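Local coordinates for beta-glucosidase (Chaetomella raphigera, PDB 6JXG), which probably hydrolyses terminal, non-reducing beta-D-glucosyl residues to release beta-D-glucose, as a secreted family 3 glycoside hydrolase of cellulose breakdown, at residues 118-123 / 451-456; 436-441 / 458-463. All blocks are in the same frame, centred on the assembly; numbering follows the deposited sequence.

Contact 1 (118-123 / 451-456)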
loop_
_atom_site.group_PDB
_atom_site.type_symbol
_atom_site.label_atom_id
_atom_site.label_comp_id
_atom_site.label_asym_id
_atom_site.label_seq_id
_atom_site.Cartn_x
_atom_site.Cartn_y
_atom_site.Cartn_z
ATOM N N PRO A 118 -2.429 13.888 -2.814
ATOM C CA PRO A 118 -1.019 13.601 -2.461
ATOM C C PRO A 118 -0.647 13.897 -0.981
ATOM O O PRO A 118 0.277 13.253 -0.413
ATOM C CB PRO A 118 -0.233 14.455 -3.444
ATOM C CG PRO A 118 -1.194 15.490 -3.905
ATOM C CD PRO A 118 -2.573 14.934 -3.842
ATOM N N GLU A 119 -1.372 14.826 -0.375
ATOM C CA GLU A 119 -1.159 15.201 1.002
ATOM C C GLU A 119 -1.749 14.209 2.006
ATOM O O GLU A 119 -1.466 14.292 3.204
ATOM C CB GLU A 119 -1.830 16.555 1.336
ATOM C CG GLU A 119 -1.216 17.738 0.584
ATOM C CD GLU A 119 -1.828 17.994 -0.800
ATOM O OE1 GLU A 119 -2.628 17.170 -1.310
ATOM O OE2 GLU A 119 -1.439 19.067 -1.428
ATOM N N ALA A 120 -2.661 13.383 1.574
ATOM C CA ALA A 120 -3.413 12.596 2.521
ATOM C C ALA A 120 -2.551 11.659 3.371
ATOM O O ALA A 120 -1.505 11.115 2.957
ATOM C CB ALA A 120 -4.581 11.900 1.851
ATOM N N GLY A 121 -2.910 11.559 4.643
ATOM C CA GLY A 121 -1.911 11.128 5.624
ATOM C C GLY A 121 -1.557 9.639 5.684
ATOM O O GLY A 121 -0.526 9.296 6.260
ATOM N N ARG A 122 -2.412 8.776 5.124
ATOM C CA ARG A 122 -2.172 7.328 5.211
ATOM C C ARG A 122 -1.756 6.682 3.887
ATOM O O ARG A 122 -1.681 5.451 3.768
ATOM C CB ARG A 122 -3.417 6.659 5.735
ATOM C CG ARG A 122 -3.741 7.084 7.156
ATOM C CD ARG A 122 -5.015 6.376 7.612
ATOM N NE ARG A 122 -4.663 4.976 7.998
ATOM C CZ ARG A 122 -5.499 4.113 8.577
ATOM N NH1 ARG A 122 -6.760 4.451 8.792
ATOM N NH2 ARG A 122 -5.072 2.906 8.920
ATOM N N ASN A 123 -1.429 7.488 2.910
ATOM C CA ASN A 123 -1.199 6.940 1.555
ATOM C C ASN A 123 -0.006 5.999 1.473
ATOM O O ASN A 123 -0.032 5.030 0.774
ATOM C CB ASN A 123 -1.061 8.071 0.510
ATOM C CG ASN A 123 -2.302 8.902 0.375
ATOM O OD1 ASN A 123 -3.358 8.519 0.813
ATOM N ND2 ASN A 123 -2.183 10.028 -0.329
ATOM N N LEU A 451 -2.785 17.071 11.745
ATOM C CA LEU A 451 -3.630 15.999 12.242
ATOM C C LEU A 451 -3.775 14.989 11.068
ATOM O O LEU A 451 -4.698 15.098 10.260
ATOM C CB LEU A 451 -4.972 16.558 12.558
ATOM C CG LEU A 451 -5.831 15.867 13.657
ATOM C CD1 LEU A 451 -7.279 16.099 13.515
ATOM C CD2 LEU A 451 -5.454 14.471 14.097
ATOM N N GLY A 452 -2.848 14.040 11.021
ATOM C CA GLY A 452 -2.779 13.030 9.957
ATOM C C GLY A 452 -2.280 13.506 8.602
ATOM O O GLY A 452 -1.201 13.152 8.172
ATOM N N ASP A 453 -3.147 14.223 7.890
ATOM C CA ASP A 453 -2.833 14.779 6.581
ATOM C C ASP A 453 -1.758 15.849 6.651
ATOM O O ASP A 453 -1.712 16.607 7.611
ATOM C CB ASP A 453 -4.089 15.453 5.978
ATOM C CG ASP A 453 -5.233 14.495 5.693
ATOM O OD1 ASP A 453 -4.983 13.292 5.364
ATOM O OD2 ASP A 453 -6.409 14.971 5.741
ATOM N N ARG A 454 -0.926 15.916 5.614
ATOM C CA ARG A 454 0.060 16.926 5.433
ATOM C C ARG A 454 -0.552 18.241 4.967
ATOM O O ARG A 454 -1.499 18.279 4.184
ATOM C CB ARG A 454 1.128 16.526 4.395
ATOM C CG ARG A 454 1.910 15.297 4.800
ATOM C CD ARG A 454 2.992 14.985 3.825
ATOM N NE ARG A 454 2.612 14.387 2.582
ATOM C CZ ARG A 454 3.346 14.474 1.473
ATOM N NH1 ARG A 454 4.430 15.251 1.382
ATOM N NH2 ARG A 454 2.981 13.816 0.405
ATOM N N ASN A 455 0.015 19.314 5.464
ATOM C CA ASN A 455 -0.534 20.619 5.188
ATOM C C ASN A 455 0.149 21.244 3.969
ATOM O O ASN A 455 -0.194 22.326 3.534
ATOM C CB ASN A 455 -0.569 21.467 6.455
ATOM C CG ASN A 455 0.792 21.944 6.926
ATOM O OD1 ASN A 455 0.912 22.507 8.054
ATOM N ND2 ASN A 455 1.795 21.792 6.123
ATOM N N SER A 456 1.118 20.548 3.374
ATOM C CA SER A 456 1.837 21.057 2.199
ATOM C C SER A 456 2.524 19.871 1.593
ATOM O O SER A 456 2.490 18.795 2.182
ATOM C CB SER A 456 2.907 22.076 2.539
ATOM O OG SER A 456 3.977 21.409 3.192
HETATM O O HOH W 1 1.082 11.965 2.997
#

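Contact 2 (436-441 / 458-463)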
loop_
_atom_site.group_PDB
_atom_site.type_symbol
_atom_site.label_atom_id
_atom_site.label_comp_id
_atom_site.label_asym_id
_atom_site.label_seq_id
_atom_site.Cartn_x
_atom_site.Cartn_y
_atom_site.Cartn_z
ATOM N N ILE A 436 16.833 14.492 4.399
ATOM C CA ILE A 436 15.627 15.216 4.658
ATOM C C ILE A 436 14.438 14.282 4.582
ATOM O O ILE A 436 14.509 13.210 3.935
ATOM C CB ILE A 436 15.439 16.442 3.730
ATOM C CG1 ILE A 436 15.404 16.050 2.246
ATOM C CG2 ILE A 436 16.541 17.434 3.995
ATOM C CD1 ILE A 436 14.875 17.098 1.293
ATOM N N THR A 437 13.329 14.733 5.137
ATOM C CA THR A 437 12.095 13.905 5.279
ATOM C C THR A 437 10.789 14.611 4.991
ATOM O O THR A 437 10.699 15.842 4.897
ATOM C CB THR A 437 11.974 13.382 6.734
ATOM O OG1 THR A 437 11.948 14.512 7.623
ATOM C CG2 THR A 437 13.141 12.511 7.088
ATOM N N ALA A 438 9.736 13.817 4.854
ATOM C CA ALA A 438 8.397 14.300 5.014
ATOM C C ALA A 438 7.534 13.170 5.584
ATOM O O ALA A 438 7.661 12.047 5.142
ATOM C CB ALA A 438 7.813 14.833 3.710
ATOM N N ASP A 439 6.678 13.480 6.565
ATOM C CA ASP A 439 5.963 12.469 7.294
ATOM C C ASP A 439 4.483 12.750 7.331
ATOM O O ASP A 439 4.022 13.834 7.012
ATOM C CB ASP A 439 6.581 12.364 8.728
ATOM C CG ASP A 439 6.287 11.088 9.454
ATOM O OD1 ASP A 439 5.741 10.118 8.845
ATOM O OD2 ASP A 439 6.649 11.065 10.703
ATOM N N SER A 440 3.723 11.734 7.725
ATOM C CA SER A 440 2.282 11.890 7.893
ATOM C C SER A 440 1.785 10.590 8.531
ATOM O O SER A 440 2.525 9.626 8.704
ATOM C CB SER A 440 1.584 12.177 6.531
ATOM O OG SER A 440 1.536 11.061 5.633
ATOM N N GLY A 441 0.504 10.565 8.796
ATOM C CA GLY A 441 -0.107 9.440 9.469
ATOM C C GLY A 441 -1.598 9.519 9.611
ATOM O O GLY A 441 -2.282 10.370 9.017
ATOM N N ALA A 458 5.851 20.316 0.896
ATOM C CA ALA A 458 7.196 20.784 1.202
ATOM C C ALA A 458 7.903 19.820 2.149
ATOM O O ALA A 458 7.255 19.276 3.053
ATOM C CB ALA A 458 7.090 22.167 1.842
ATOM N N PRO A 459 9.229 19.671 2.037
ATOM C CA PRO A 459 9.931 18.900 3.063
ATOM C C PRO A 459 9.675 19.351 4.518
ATOM O O PRO A 459 9.490 20.542 4.789
ATOM C CB PRO A 459 11.405 19.070 2.676
ATOM C CG PRO A 459 11.384 19.250 1.211
ATOM C CD PRO A 459 10.174 20.120 0.988
ATOM N N TRP A 460 9.576 18.380 5.440
ATOM C CA TRP A 460 9.373 18.657 6.842
ATOM C C TRP A 460 10.672 19.156 7.453
ATOM O O TRP A 460 11.768 19.022 6.865
ATOM C CB TRP A 460 8.924 17.314 7.513
ATOM C CG TRP A 460 7.453 17.065 7.412
ATOM C CD1 TRP A 460 6.634 17.298 6.329
ATOM C CD2 TRP A 460 6.599 16.673 8.485
ATOM N NE1 TRP A 460 5.347 17.040 6.647
ATOM C CE2 TRP A 460 5.274 16.661 7.968
ATOM C CE3 TRP A 460 6.815 16.385 9.847
ATOM C CZ2 TRP A 460 4.161 16.331 8.761
ATOM C CZ3 TRP A 460 5.695 16.056 10.633
ATOM C CH2 TRP A 460 4.410 16.009 10.076
ATOM N N ASN A 461 10.628 19.614 8.695
ATOM C CA ASN A 461 11.874 19.934 9.410
ATOM C C ASN A 461 12.783 20.951 8.654
ATOM O O ASN A 461 13.954 20.847 8.729
ATOM C CB ASN A 461 12.644 18.671 9.806
ATOM C CG ASN A 461 11.875 17.824 10.810
ATOM O OD1 ASN A 461 11.004 18.324 11.477
ATOM N ND2 ASN A 461 12.213 16.573 10.919
ATOM N N ASN A 462 12.187 21.901 7.934
ATOM C CA ASN A 462 12.957 22.889 7.206
ATOM C C ASN A 462 13.946 22.231 6.249
ATOM O O ASN A 462 15.039 22.702 6.053
ATOM C CB ASN A 462 13.677 23.809 8.203
ATOM C CG ASN A 462 12.699 24.565 9.071
ATOM O OD1 ASN A 462 11.802 25.188 8.550
ATOM N ND2 ASN A 462 12.825 24.466 10.371
ATOM N N GLY A 463 13.520 21.150 5.614
ATOM C CA GLY A 463 14.409 20.359 4.806
ATOM C C GLY A 463 14.906 21.164 3.606
ATOM O O GLY A 463 16.064 21.081 3.221
HETATM O O HOH W 2 14.143 15.156 9.114
HETATM O O HOH W 3 13.684 17.261 6.412
#

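Contact 1 (118-123 / 451-456)
Arg454 lays its side chain across the backbone carbonyls of Pro118 and Glu119, at a loop-to-loop junction between the TIM-barrel-type N-terminal domain of this family 3 enzyme and its C-terminal domain. The two chains run roughly antiparallel, their end-to-end directions 148° apart, without forming regular strands. Backbone pairing comes first: Arg454 N donates to Glu119 O at 3.0 Å, lying in the plane of that carbonyl. From there CB and CG of Arg454 pass over the same oxygen, and a bend at chi3 (-76°) turns the guanidinium toward Pro118. NH2 of Arg454 reaches Pro118 O at 2.9 Å, coming from above the carbonyl plane rather than along a lone pair. A water sits between Arg454 NE, 2.9 Å away, and Ala120 O, to which it donates at 2.7 Å, while NH1 bonds to Pro486 O; the head group is thus held at all three nitrogens. Glu119 does not pair with this charge: its OE1 stays 6.8 Å from Arg454 NH2, and its contribution is CB, set against Arg454 O at 3.3 Å. Farther along, Gly121 N donates to Asp453 OD1 at 2.8 Å, and the oxygen receives it on its anti lone pair, the one facing away from OD2. OD1 also accepts from Glu163 N and OD2 is bonded to Thr164 OG1, a set of partners that would probably favour the charged carboxylate. Gly121 begins the bend of a type I turn running from Ala120 to Asn123, and a side chain here would strike the backbone of Gly452 and Asp453. Bare of one, Gly121 brings its CA to within 3.3 Å of Gly452 O, a close CA-H...O contact.

Contact 2 (436-441 / 458-463)
The end of strand 431-438 meets the loop leading into helix 463-471, part of the beta-alpha-beta crossover that continues to the parallel neighbouring strand 477-483. One direct backbone bond joins them: Trp460 N donates to Thr437 O at 2.8 Å, in the carbonyl plane. Next to it a water extends the pairing, accepting from Thr437 N at 2.9 Å and donating to Trp460 O at 2.6 Å. Beyond Trp460 the chain turns sharply through Asn461 and Asn462, both in the left-handed helical region, and the helix starts at Gly463. There Ile436 CG2 packs on Gly463 CA at 3.7 Å, with no side chain in its way, and Ile436 CD1 meets Pro459 CG. Thr437 holds OG1 between backbone N and carbonyl carbon (chi1 58°); this hydroxyl bonds to Asp375 OD2 and accepts from a second water, which in turn accepts from Asn461 ND2; that same amide nitrogen is also bonded to Asp375 O. The indole of Trp460, its CG anti to the carbonyl carbon, lies flat over the backbone where the chain leaves the strand, at Ala438 and Asp439. Ala438 CB touches CD1 of the ring, and Asp439 CB stands over the six-membered ring in a CH-pi contact, 4.2 Å from its centroid and 10° off the normal. An alanine in place of Trp460 would remove the whole indole, and Ala438 and Asp439 would probably lose much of the packing that covers the strand end. Asp439 N, buried and without a hydrogen-bond partner in the model, lies 3.6 Å above the indole plane, while Asp439 O comes to 3.1 Å from Trp460 CZ2.

In the fold
Contacts 1 and 2 have centres about 11 Å apart and interlock along the chain: 436-441 precedes 451-456, and 458-463 follows it. They also touch directly. Gly121 O lies 2.8 Å from Ser440 OG, a probable hydrogen bond that carries the junction between domains to the end of the segment 436-441. Gly452 O, probably bonded to Gly441 N at 3.2 Å, and Arg454 CG, packed 3.4 Å from Asp439 O, add to the link. The Asp439 carbonyl thus lies against Arg454 of contact 1 as well as Trp460 of contact 2. In family 3 beta-glucosidases the active site lies where these two domains meet; no substrate is bound here, the modelled sugars being attached glycans.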